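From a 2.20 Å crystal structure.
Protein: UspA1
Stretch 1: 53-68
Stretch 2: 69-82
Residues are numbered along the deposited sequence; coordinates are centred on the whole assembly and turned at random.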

# COMPACT_ATOMS: atom_id res chain seq x y z
N GLY B 53 -21.00 12.46 12.56
CA GLY B 53 -20.29 12.88 11.37
C GLY B 53 -20.00 11.73 10.42
O GLY B 53 -19.11 11.82 9.55
N SER B 54 -20.76 10.66 10.57
CA SER B 54 -20.58 9.47 9.80
C SER B 54 -21.22 9.52 8.40
O SER B 54 -22.00 10.41 8.06
CB SER B 54 -21.11 8.25 10.58
OG SER B 54 -22.51 8.34 10.77
N PHE B 55 -20.86 8.58 7.56
CA PHE B 55 -21.30 8.60 6.22
C PHE B 55 -21.39 7.16 5.73
O PHE B 55 -20.45 6.40 5.89
CB PHE B 55 -20.33 9.40 5.34
CG PHE B 55 -20.69 9.37 3.89
CD1 PHE B 55 -21.64 10.24 3.37
CD2 PHE B 55 -20.12 8.41 3.04
CE1 PHE B 55 -22.02 10.19 1.94
CE2 PHE B 55 -20.47 8.34 1.65
CZ PHE B 55 -21.43 9.25 1.11
N ALA B 56 -22.54 6.78 5.18
CA ALA B 56 -22.72 5.45 4.58
C ALA B 56 -23.41 5.64 3.25
O ALA B 56 -24.19 6.56 3.08
CB ALA B 56 -23.59 4.52 5.51
N ALA B 57 -23.09 4.79 2.26
CA ALA B 57 -23.93 4.66 1.04
C ALA B 57 -23.82 3.23 0.51
O ALA B 57 -22.79 2.61 0.65
CB ALA B 57 -23.47 5.67 0.02
N GLY B 58 -24.86 2.72 -0.13
CA GLY B 58 -24.82 1.42 -0.77
C GLY B 58 -25.82 0.51 -0.07
O GLY B 58 -26.90 0.95 0.33
N ILE B 59 -25.45 -0.76 0.11
CA ILE B 59 -26.37 -1.67 0.70
C ILE B 59 -25.82 -2.24 2.01
O ILE B 59 -24.69 -2.78 2.07
CB ILE B 59 -26.70 -2.82 -0.27
CG1 ILE B 59 -27.44 -2.29 -1.48
CG2 ILE B 59 -27.51 -3.92 0.45
CD1 ILE B 59 -27.58 -3.35 -2.59
N ASP B 60 -26.62 -2.09 3.07
CA ASP B 60 -26.37 -2.80 4.33
C ASP B 60 -25.08 -2.39 5.08
O ASP B 60 -24.41 -3.23 5.69
CB ASP B 60 -26.47 -4.37 4.13
CG ASP B 60 -26.90 -5.08 5.40
OD1 ASP B 60 -27.22 -4.41 6.41
OD2 ASP B 60 -26.89 -6.31 5.44
N ASN B 61 -24.76 -1.10 5.07
CA ASN B 61 -23.57 -0.58 5.75
C ASN B 61 -23.94 -0.08 7.12
O ASN B 61 -25.10 0.30 7.33
CB ASN B 61 -22.96 0.55 4.94
CG ASN B 61 -22.55 0.09 3.57
OD1 ASN B 61 -21.61 -0.68 3.45
ND2 ASN B 61 -23.30 0.50 2.52
N LYS B 62 -22.98 -0.12 8.05
CA LYS B 62 -23.16 0.47 9.35
C LYS B 62 -22.01 1.42 9.57
O LYS B 62 -20.87 1.00 9.73
CB LYS B 62 -23.13 -0.60 10.44
CG LYS B 62 -24.33 -1.55 10.42
CD LYS B 62 -24.29 -2.52 11.66
CE LYS B 62 -25.55 -3.35 11.77
NZ LYS B 62 -25.89 -3.93 10.43
N ALA B 63 -22.31 2.71 9.60
CA ALA B 63 -21.29 3.70 9.79
C ALA B 63 -21.56 4.16 11.20
O ALA B 63 -22.04 5.30 11.42
CB ALA B 63 -21.51 4.78 8.81
N ASN B 64 -21.22 3.26 12.16
CA ASN B 64 -21.69 3.32 13.55
C ASN B 64 -20.62 3.62 14.58
O ASN B 64 -20.57 2.99 15.62
CB ASN B 64 -22.46 2.04 13.94
CG ASN B 64 -23.80 1.89 13.20
OD1 ASN B 64 -24.15 2.71 12.35
ND2 ASN B 64 -24.54 0.81 13.50
N ALA B 65 -19.77 4.59 14.29
CA ALA B 65 -18.87 5.17 15.32
C ALA B 65 -18.47 6.52 14.78
O ALA B 65 -18.68 6.83 13.54
CB ALA B 65 -17.66 4.33 15.52
N ASP B 66 -17.89 7.34 15.64
CA ASP B 66 -17.67 8.69 15.23
C ASP B 66 -16.81 8.73 13.96
O ASP B 66 -15.85 7.99 13.84
CB ASP B 66 -17.11 9.54 16.36
CG ASP B 66 -18.09 9.66 17.55
OD1 ASP B 66 -17.62 10.10 18.62
OD2 ASP B 66 -19.31 9.32 17.40
N ASN B 67 -17.22 9.57 13.00
CA ASN B 67 -16.46 9.82 11.73
C ASN B 67 -16.27 8.60 10.82
O ASN B 67 -15.52 8.65 9.86
CB ASN B 67 -15.12 10.54 11.97
CG ASN B 67 -15.24 11.65 13.00
OD1 ASN B 67 -16.14 12.52 12.93
ND2 ASN B 67 -14.33 11.64 13.98
N ALA B 68 -17.00 7.53 11.11
CA ALA B 68 -16.99 6.31 10.28
C ALA B 68 -17.37 6.63 8.85
O ALA B 68 -18.25 7.43 8.61
CB ALA B 68 -17.96 5.22 10.88
N VAL B 69 -16.69 5.98 7.91
CA VAL B 69 -17.04 6.05 6.49
C VAL B 69 -17.22 4.60 6.10
O VAL B 69 -16.31 3.76 6.30
CB VAL B 69 -15.91 6.73 5.65
CG1 VAL B 69 -16.18 6.59 4.13
CG2 VAL B 69 -15.75 8.16 6.04
N ALA B 70 -18.40 4.27 5.57
CA ALA B 70 -18.70 2.89 5.20
C ALA B 70 -19.40 2.97 3.84
O ALA B 70 -20.56 3.42 3.72
CB ALA B 70 -19.60 2.24 6.24
N LEU B 71 -18.71 2.55 2.80
CA LEU B 71 -19.18 2.87 1.47
C LEU B 71 -19.09 1.60 0.63
O LEU B 71 -18.00 1.10 0.40
CB LEU B 71 -18.33 4.02 0.92
CG LEU B 71 -18.40 4.56 -0.51
CD1 LEU B 71 -19.82 4.88 -0.95
CD2 LEU B 71 -17.48 5.82 -0.65
N GLY B 72 -20.25 1.07 0.21
CA GLY B 72 -20.31 -0.09 -0.68
C GLY B 72 -21.36 -1.06 -0.18
O GLY B 72 -22.46 -0.65 0.19
N ASN B 73 -21.02 -2.34 -0.10
CA ASN B 73 -21.92 -3.35 0.40
C ASN B 73 -21.42 -4.04 1.69
O ASN B 73 -20.36 -4.69 1.70
CB ASN B 73 -22.15 -4.40 -0.66
CG ASN B 73 -23.37 -5.32 -0.33
OD1 ASN B 73 -23.51 -5.84 0.78
ND2 ASN B 73 -24.27 -5.49 -1.30
N LYS B 74 -22.21 -3.96 2.77
CA LYS B 74 -21.87 -4.71 3.98
C LYS B 74 -20.52 -4.28 4.59
O LYS B 74 -19.73 -5.12 4.98
CB LYS B 74 -21.85 -6.24 3.73
CG LYS B 74 -23.05 -7.05 4.25
CD LYS B 74 -23.31 -8.28 3.32
CE LYS B 74 -24.78 -8.74 3.31
NZ LYS B 74 -25.68 -8.02 2.29
N ASN B 75 -20.28 -2.98 4.67
CA ASN B 75 -19.21 -2.44 5.50
C ASN B 75 -19.76 -2.07 6.88
O ASN B 75 -20.63 -1.20 6.97
CB ASN B 75 -18.58 -1.27 4.83
CG ASN B 75 -18.00 -1.64 3.48
OD1 ASN B 75 -16.92 -2.24 3.42
ND2 ASN B 75 -18.70 -1.31 2.39
N THR B 76 -19.30 -2.76 7.92
CA THR B 76 -19.69 -2.47 9.30
C THR B 76 -18.52 -1.78 10.03
O THR B 76 -17.46 -2.39 10.20
CB THR B 76 -20.02 -3.75 10.06
OG1 THR B 76 -21.01 -4.54 9.35
CG2 THR B 76 -20.50 -3.42 11.51
N ILE B 77 -18.74 -0.54 10.49
CA ILE B 77 -17.73 0.15 11.28
C ILE B 77 -18.26 0.50 12.65
O ILE B 77 -19.21 1.23 12.76
CB ILE B 77 -17.29 1.44 10.63
CG1 ILE B 77 -16.61 1.12 9.31
CG2 ILE B 77 -16.27 2.08 11.49
CD1 ILE B 77 -16.61 2.26 8.46
N GLU B 78 -17.63 -0.05 13.69
CA GLU B 78 -18.07 0.18 15.05
C GLU B 78 -16.87 0.69 15.87
O GLU B 78 -16.93 0.71 17.06
CB GLU B 78 -18.68 -1.10 15.63
CG GLU B 78 -20.12 -1.45 15.16
CD GLU B 78 -20.48 -2.98 15.20
OE1 GLU B 78 -19.58 -3.85 15.46
OE2 GLU B 78 -21.66 -3.31 14.91
N GLY B 79 -15.79 1.09 15.21
CA GLY B 79 -14.57 1.54 15.93
C GLY B 79 -14.29 2.95 15.50
O GLY B 79 -14.46 3.26 14.32
N GLU B 80 -13.93 3.84 16.43
CA GLU B 80 -13.74 5.24 16.06
C GLU B 80 -12.72 5.49 14.89
O GLU B 80 -11.75 4.74 14.71
CB GLU B 80 -13.39 6.08 17.27
CG GLU B 80 -14.49 6.15 18.35
CD GLU B 80 -14.36 7.41 19.22
OE1 GLU B 80 -13.31 8.10 19.08
OE2 GLU B 80 -15.29 7.72 20.03
N ASN B 81 -13.00 6.54 14.10
CA ASN B 81 -12.06 7.09 13.11
C ASN B 81 -11.59 6.02 12.12
O ASN B 81 -10.43 5.95 11.73
CB ASN B 81 -10.92 7.85 13.82
CG ASN B 81 -11.43 9.08 14.61
OD1 ASN B 81 -12.32 9.79 14.14
ND2 ASN B 81 -10.88 9.34 15.81
N SER B 82 -12.52 5.17 11.72
CA SER B 82 -12.24 4.08 10.84
C SER B 82 -13.00 4.28 9.57
O SER B 82 -14.01 5.00 9.56
CB SER B 82 -12.65 2.76 11.48
OG SER B 82 -11.73 2.45 12.47
O HOH W 1 -12.98 7.99 9.45

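Successive turns of the UspA1 chain lie side by side in parallel register, with residues 55-59 and 62-63 bridged to those fourteen positions later, and together the two stretches bury 1096 Å². Lys-62, Ala-70 and Val-69 have the largest areas covered by the opposing stretch.

Lys-62 is held first by its backbone. Lys-62 N donates to Asn-75 O (2.8 Å) and Lys-62 O accepts from Ile-77 N (2.7 Å), so the residue bonds to the neighbours of Thr-76, its partner in register, as a parallel bridge requires. The Lys-62 and Thr-76 side chains share one face of the sheet, and Lys-62 CD packs 3.9 Å from Thr-76 CG2 before the end of the lysine leads away. The ladder continues one step further, with Asn-64 N donating to Ile-77 O (2.9 Å).

Ala-70 pairs with Ala-56 in the other strand pair, whose axes are 5° from parallel and approach to 4.9 Å. Ala-70 N donates to Phe-55 O (3.0 Å), and Ala-70 O accepts from Ala-57 N (3.2 Å) while also receiving a CA-H...O contact from Ala-56 CA (3.1 Å). Its methyl points to the face shared with Ala-56; Ala-70 CB meets Ala-63 CB at 4.1 Å and so links the two strand layers across the corner.

Val-69 follows directly on Ala-68, so part of its covered area is due to chain continuity. Across the sheet it pairs with Phe-55: Val-69 CG1 approaches Phe-55 CD2 obliquely at 4.5 Å, whereas Leu-71 CD1 lies at the ring edge, 4.4 Å from Phe-55 CE2. Leu-71 CD1 also packs on Ala-57 CB (3.9 Å), extending this apolar row.

At the corner, Gly-72 N donates to Ala-57 O (3.0 Å), and Gly-72 O accepts from both Ile-59 N (3.0 Å) and Asn-61 ND2 (2.7 Å). An ideal CB on Gly-58 would fall 2.0 Å from Gly-72 O, so the close pairing leaves no room for a side chain there. Asn-61 OD1 completes the clasp by accepting from Asn-75 N (2.9 Å) and Asn-75 ND2 (3.2 Å). Further out, Asp-60 OD2 and Lys-74 NZ form a long salt bridge (3.8 Å).

Beyond Asn-64 the strands give way to loop, but contacts continue at the type II turn from Ala-65 to Ala-68. Asn-81 N donates to Asp-66 O (3.2 Å), and Asn-67 ND2 donates to Asn-81 OD1 (2.7 Å) almost linearly, at 175°. A water bridges Asn-67 O (2.7 Å) and Ser-82 O (3.2 Å), donating to both.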